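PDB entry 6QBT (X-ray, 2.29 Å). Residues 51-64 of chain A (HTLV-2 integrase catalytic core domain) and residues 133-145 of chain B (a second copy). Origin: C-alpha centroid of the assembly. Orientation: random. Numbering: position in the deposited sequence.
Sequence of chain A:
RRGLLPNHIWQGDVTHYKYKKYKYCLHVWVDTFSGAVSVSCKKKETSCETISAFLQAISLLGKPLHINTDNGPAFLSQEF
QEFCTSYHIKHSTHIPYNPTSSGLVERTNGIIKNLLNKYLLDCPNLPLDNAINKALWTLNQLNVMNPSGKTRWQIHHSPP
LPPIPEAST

Chain A (51-64) ISAFLQAISLLGKP
Chain B, residues 133-145: NKALWTLNQLNVM

Both stretches are mainly helical, 51-61 in chain A and from Asn B133 through Gln B141 in chain B; the helix axes approach to 10.3 Å with 53° between N-to-C directions. CA-CA register is Leu A55 to Lys B134 at 7.0 Å, Ser A59 to Trp B137 at 6.9 Å and Lys A63 to Gln B141 at 6.8 Å. Of 585 Å² buried in total, Leu A55 (89 Å²), Gln B141 and Leu B142 (78 Å² each) contribute much.

The CA-to-CB bond of Lys B134 points toward the chain A stretch; chi is m, t, m, t. Its CB lies 3.8 Å from Leu A55 CD1 (Leu A55 m, t), while Lys B134 NZ donates to a water 3.1 Å away that also lies 2.9 Å from Ser A52 OG (chi1 t).

Trp B137 (chi1 -74°, chi2 93°) offers a ring face to Ser A59: Ser A59 CB sits 3.6 Å from the centroid of its six-membered ring, 18° off the normal, a CH-pi contact. A small side chain suits this close approach, and Ser A59 OG (chi1 p) donates to Gln A56 O at 2.5 Å.

Thr B138 (chi1 m) likewise returns its hydroxyl to its own helix, OG1 donating to Lys B134 O at 2.7 Å.

From 138 to 142 lies a wider pi-type turn, Asn B143 N bonding Thr B138 O at 3.1 Å. Gln B141 (m, t, chi3 -61°) suits its covered place because its amide reaches a backbone carbonyl: NE2 donates to Ile A58 O at 3.1 Å and 150°, an acceptor shared with Gly A62 N at 2.8 Å. Gly A62 leaves the helix at phi/psi 98/172, where a CB would jam against the preceding carbonyl.

Leu B142 (m, m) packs methyl against methyl, CD2 3.7 Å from Leu A55 CD2 and CD1 3.9 Å from Ile A58 CD1. The extended, all-t Lys A63 donates from NZ to Leu B142 O at 2.8 Å.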

# COMPACT_ATOMS: atom_id res chain seq x y z
N ILE A 51 -12.83 -4.19 -13.74
CA ILE A 51 -11.67 -5.05 -13.51
C ILE A 51 -10.63 -4.33 -12.63
O ILE A 51 -10.05 -4.94 -11.73
CB ILE A 51 -11.06 -5.49 -14.86
CG1 ILE A 51 -11.99 -6.53 -15.50
CG2 ILE A 51 -9.64 -6.05 -14.70
CD1 ILE A 51 -11.65 -6.87 -16.93
N SER A 52 -10.37 -3.06 -12.93
CA SER A 52 -9.50 -2.23 -12.12
C SER A 52 -9.93 -2.16 -10.63
O SER A 52 -9.10 -2.40 -9.74
CB SER A 52 -9.38 -0.82 -12.69
OG SER A 52 -8.49 -0.03 -11.91
N ALA A 53 -11.21 -1.88 -10.34
CA ALA A 53 -11.65 -1.82 -8.93
C ALA A 53 -11.52 -3.18 -8.28
O ALA A 53 -11.28 -3.28 -7.08
CB ALA A 53 -13.09 -1.35 -8.81
N PHE A 54 -11.73 -4.23 -9.06
CA PHE A 54 -11.67 -5.58 -8.54
C PHE A 54 -10.24 -5.94 -8.16
O PHE A 54 -10.01 -6.54 -7.10
CB PHE A 54 -12.28 -6.54 -9.56
CG PHE A 54 -12.50 -7.94 -9.06
CD1 PHE A 54 -12.89 -8.22 -7.75
CD2 PHE A 54 -12.39 -9.01 -9.96
CE1 PHE A 54 -13.12 -9.52 -7.33
CE2 PHE A 54 -12.61 -10.32 -9.54
CZ PHE A 54 -12.97 -10.58 -8.23
N LEU A 55 -9.28 -5.54 -8.99
CA LEU A 55 -7.85 -5.64 -8.64
C LEU A 55 -7.46 -4.79 -7.42
O LEU A 55 -6.68 -5.25 -6.61
CB LEU A 55 -6.93 -5.27 -9.81
CG LEU A 55 -6.98 -6.27 -10.98
CD1 LEU A 55 -6.42 -5.66 -12.26
CD2 LEU A 55 -6.25 -7.55 -10.63
N GLN A 56 -7.98 -3.57 -7.30
CA GLN A 56 -7.75 -2.79 -6.09
C GLN A 56 -8.23 -3.55 -4.85
O GLN A 56 -7.50 -3.69 -3.89
CB GLN A 56 -8.40 -1.42 -6.18
CG GLN A 56 -7.61 -0.51 -7.11
CD GLN A 56 -8.35 0.75 -7.55
OE1 GLN A 56 -9.59 0.85 -7.48
NE2 GLN A 56 -7.59 1.72 -8.02
N ALA A 57 -9.46 -4.05 -4.91
CA ALA A 57 -10.04 -4.87 -3.84
C ALA A 57 -9.20 -6.10 -3.44
O ALA A 57 -8.97 -6.38 -2.24
CB ALA A 57 -11.43 -5.31 -4.25
N ILE A 58 -8.76 -6.83 -4.45
CA ILE A 58 -7.94 -8.00 -4.25
C ILE A 58 -6.59 -7.61 -3.66
O ILE A 58 -6.13 -8.27 -2.73
CB ILE A 58 -7.80 -8.81 -5.54
CG1 ILE A 58 -9.16 -9.49 -5.83
CG2 ILE A 58 -6.69 -9.84 -5.43
CD1 ILE A 58 -9.32 -9.98 -7.27
N SER A 59 -5.98 -6.52 -4.11
CA SER A 59 -4.72 -6.09 -3.47
C SER A 59 -4.87 -5.77 -1.99
O SER A 59 -3.94 -5.92 -1.23
CB SER A 59 -4.13 -4.87 -4.17
OG SER A 59 -4.97 -3.74 -4.00
N LEU A 60 -6.03 -5.29 -1.60
CA LEU A 60 -6.28 -4.88 -0.23
C LEU A 60 -6.76 -6.05 0.63
O LEU A 60 -6.36 -6.16 1.78
CB LEU A 60 -7.31 -3.77 -0.25
CG LEU A 60 -7.69 -3.18 1.10
CD1 LEU A 60 -6.56 -2.31 1.64
CD2 LEU A 60 -9.01 -2.43 0.95
N LEU A 61 -7.61 -6.91 0.06
CA LEU A 61 -8.27 -8.00 0.80
C LEU A 61 -7.78 -9.44 0.56
O LEU A 61 -8.06 -10.29 1.37
CB LEU A 61 -9.76 -7.96 0.49
CG LEU A 61 -10.51 -6.65 0.80
CD1 LEU A 61 -11.98 -6.78 0.39
CD2 LEU A 61 -10.41 -6.28 2.28
N GLY A 62 -7.06 -9.69 -0.54
CA GLY A 62 -6.67 -11.02 -0.97
C GLY A 62 -7.62 -11.50 -2.03
O GLY A 62 -8.66 -10.88 -2.28
N LYS A 63 -7.30 -12.63 -2.65
CA LYS A 63 -8.10 -13.17 -3.76
C LYS A 63 -9.30 -13.99 -3.24
O LYS A 63 -9.10 -14.93 -2.50
CB LYS A 63 -7.20 -14.05 -4.60
CG LYS A 63 -7.85 -14.68 -5.83
CD LYS A 63 -6.84 -15.53 -6.59
CE LYS A 63 -7.44 -16.03 -7.87
NZ LYS A 63 -6.48 -16.93 -8.57
N PRO A 64 -10.54 -13.64 -3.64
CA PRO A 64 -11.69 -14.45 -3.21
C PRO A 64 -11.86 -15.72 -4.02
O PRO A 64 -11.45 -15.77 -5.20
CB PRO A 64 -12.88 -13.52 -3.47
CG PRO A 64 -12.45 -12.70 -4.63
CD PRO A 64 -10.97 -12.54 -4.51
N ASN B 133 0.62 -1.16 -13.13
CA ASN B 133 0.14 -1.53 -11.79
C ASN B 133 -0.75 -2.78 -11.86
O ASN B 133 -0.55 -3.76 -11.13
CB ASN B 133 -0.61 -0.38 -11.13
CG ASN B 133 -0.66 -0.52 -9.64
OD1 ASN B 133 0.35 -0.77 -9.00
ND2 ASN B 133 -1.83 -0.41 -9.08
N LYS B 134 -1.70 -2.76 -12.78
CA LYS B 134 -2.62 -3.86 -12.92
C LYS B 134 -1.90 -5.12 -13.43
O LYS B 134 -2.19 -6.21 -12.98
CB LYS B 134 -3.77 -3.48 -13.82
CG LYS B 134 -4.64 -2.41 -13.19
CD LYS B 134 -5.80 -2.08 -14.11
CE LYS B 134 -5.35 -1.35 -15.37
NZ LYS B 134 -6.51 -0.78 -16.08
N ALA B 135 -0.90 -4.95 -14.28
CA ALA B 135 -0.04 -6.08 -14.69
C ALA B 135 0.64 -6.69 -13.48
O ALA B 135 0.58 -7.91 -13.28
CB ALA B 135 0.99 -5.67 -15.74
N LEU B 136 1.26 -5.83 -12.67
CA LEU B 136 1.98 -6.25 -11.47
C LEU B 136 1.10 -7.06 -10.47
O LEU B 136 1.44 -8.19 -10.07
CB LEU B 136 2.61 -5.02 -10.81
CG LEU B 136 3.19 -5.13 -9.40
CD1 LEU B 136 4.30 -6.15 -9.43
CD2 LEU B 136 3.66 -3.78 -8.87
N TRP B 137 -0.02 -6.48 -10.10
CA TRP B 137 -0.91 -7.12 -9.14
C TRP B 137 -1.59 -8.37 -9.72
O TRP B 137 -1.75 -9.38 -9.01
CB TRP B 137 -1.92 -6.12 -8.58
CG TRP B 137 -1.26 -5.20 -7.62
CD1 TRP B 137 -0.71 -3.99 -7.89
CD2 TRP B 137 -1.04 -5.45 -6.25
NE1 TRP B 137 -0.17 -3.45 -6.75
CE2 TRP B 137 -0.34 -4.33 -5.72
CE3 TRP B 137 -1.36 -6.50 -5.40
CZ2 TRP B 137 0.04 -4.24 -4.38
CZ3 TRP B 137 -0.99 -6.43 -4.08
CH2 TRP B 137 -0.30 -5.29 -3.58
N THR B 138 -1.95 -8.31 -10.99
CA THR B 138 -2.51 -9.47 -11.67
C THR B 138 -1.52 -10.64 -11.65
O THR B 138 -1.89 -11.78 -11.32
CB THR B 138 -2.94 -9.14 -13.13
OG1 THR B 138 -3.99 -8.16 -13.12
CG2 THR B 138 -3.45 -10.41 -13.86
N LEU B 139 -0.26 -10.39 -12.00
CA LEU B 139 0.70 -11.48 -12.04
C LEU B 139 0.93 -12.10 -10.63
O LEU B 139 0.95 -13.33 -10.50
CB LEU B 139 2.02 -11.02 -12.64
CG LEU B 139 3.14 -12.07 -12.77
CD1 LEU B 139 2.72 -13.27 -13.60
CD2 LEU B 139 4.35 -11.41 -13.40
N ASN B 140 1.10 -11.26 -9.61
CA ASN B 140 1.40 -11.75 -8.26
C ASN B 140 0.20 -12.43 -7.61
O ASN B 140 0.36 -13.51 -7.03
CB ASN B 140 1.93 -10.65 -7.33
CG ASN B 140 3.39 -10.30 -7.60
OD1 ASN B 140 4.22 -11.18 -7.91
ND2 ASN B 140 3.74 -9.02 -7.44
N GLN B 141 -0.99 -11.84 -7.75
CA GLN B 141 -2.14 -12.27 -6.96
C GLN B 141 -3.19 -13.09 -7.64
O GLN B 141 -3.93 -13.82 -6.95
CB GLN B 141 -2.86 -11.07 -6.36
CG GLN B 141 -2.20 -10.55 -5.12
CD GLN B 141 -3.17 -9.64 -4.40
OE1 GLN B 141 -3.59 -8.61 -4.97
NE2 GLN B 141 -3.61 -10.05 -3.19
N LEU B 142 -3.31 -12.92 -8.96
CA LEU B 142 -4.37 -13.59 -9.71
C LEU B 142 -3.88 -14.86 -10.39
O LEU B 142 -4.54 -15.92 -10.35
CB LEU B 142 -4.99 -12.63 -10.73
CG LEU B 142 -6.04 -11.64 -10.20
CD1 LEU B 142 -7.29 -12.32 -9.71
CD2 LEU B 142 -5.45 -10.78 -9.10
N ASN B 143 -2.74 -14.75 -11.05
CA ASN B 143 -2.18 -15.85 -11.82
C ASN B 143 -1.88 -17.10 -10.95
O ASN B 143 -1.13 -17.03 -9.96
CB ASN B 143 -0.91 -15.34 -12.47
CG ASN B 143 -0.54 -16.12 -13.66
OD1 ASN B 143 -0.83 -15.70 -14.78
ND2 ASN B 143 0.05 -17.30 -13.44
N VAL B 144 -2.52 -18.22 -11.31
CA VAL B 144 -2.24 -19.51 -10.67
C VAL B 144 -1.09 -20.24 -11.37
O VAL B 144 -1.13 -20.48 -12.57
CB VAL B 144 -3.48 -20.41 -10.61
CG1 VAL B 144 -3.15 -21.70 -9.85
CG2 VAL B 144 -4.60 -19.67 -9.89
N MET B 145 -0.05 -20.56 -10.60
CA MET B 145 1.15 -21.21 -11.11
C MET B 145 1.02 -22.72 -11.11
O MET B 145 0.26 -23.29 -10.32
CB MET B 145 2.37 -20.81 -10.31
CG MET B 145 2.73 -19.36 -10.46
SD MET B 145 4.36 -19.00 -9.76
CE MET B 145 4.07 -19.28 -8.02
O HOH W 1 -6.98 1.45 -13.91
O HOH W 2 -3.96 -13.02 -1.99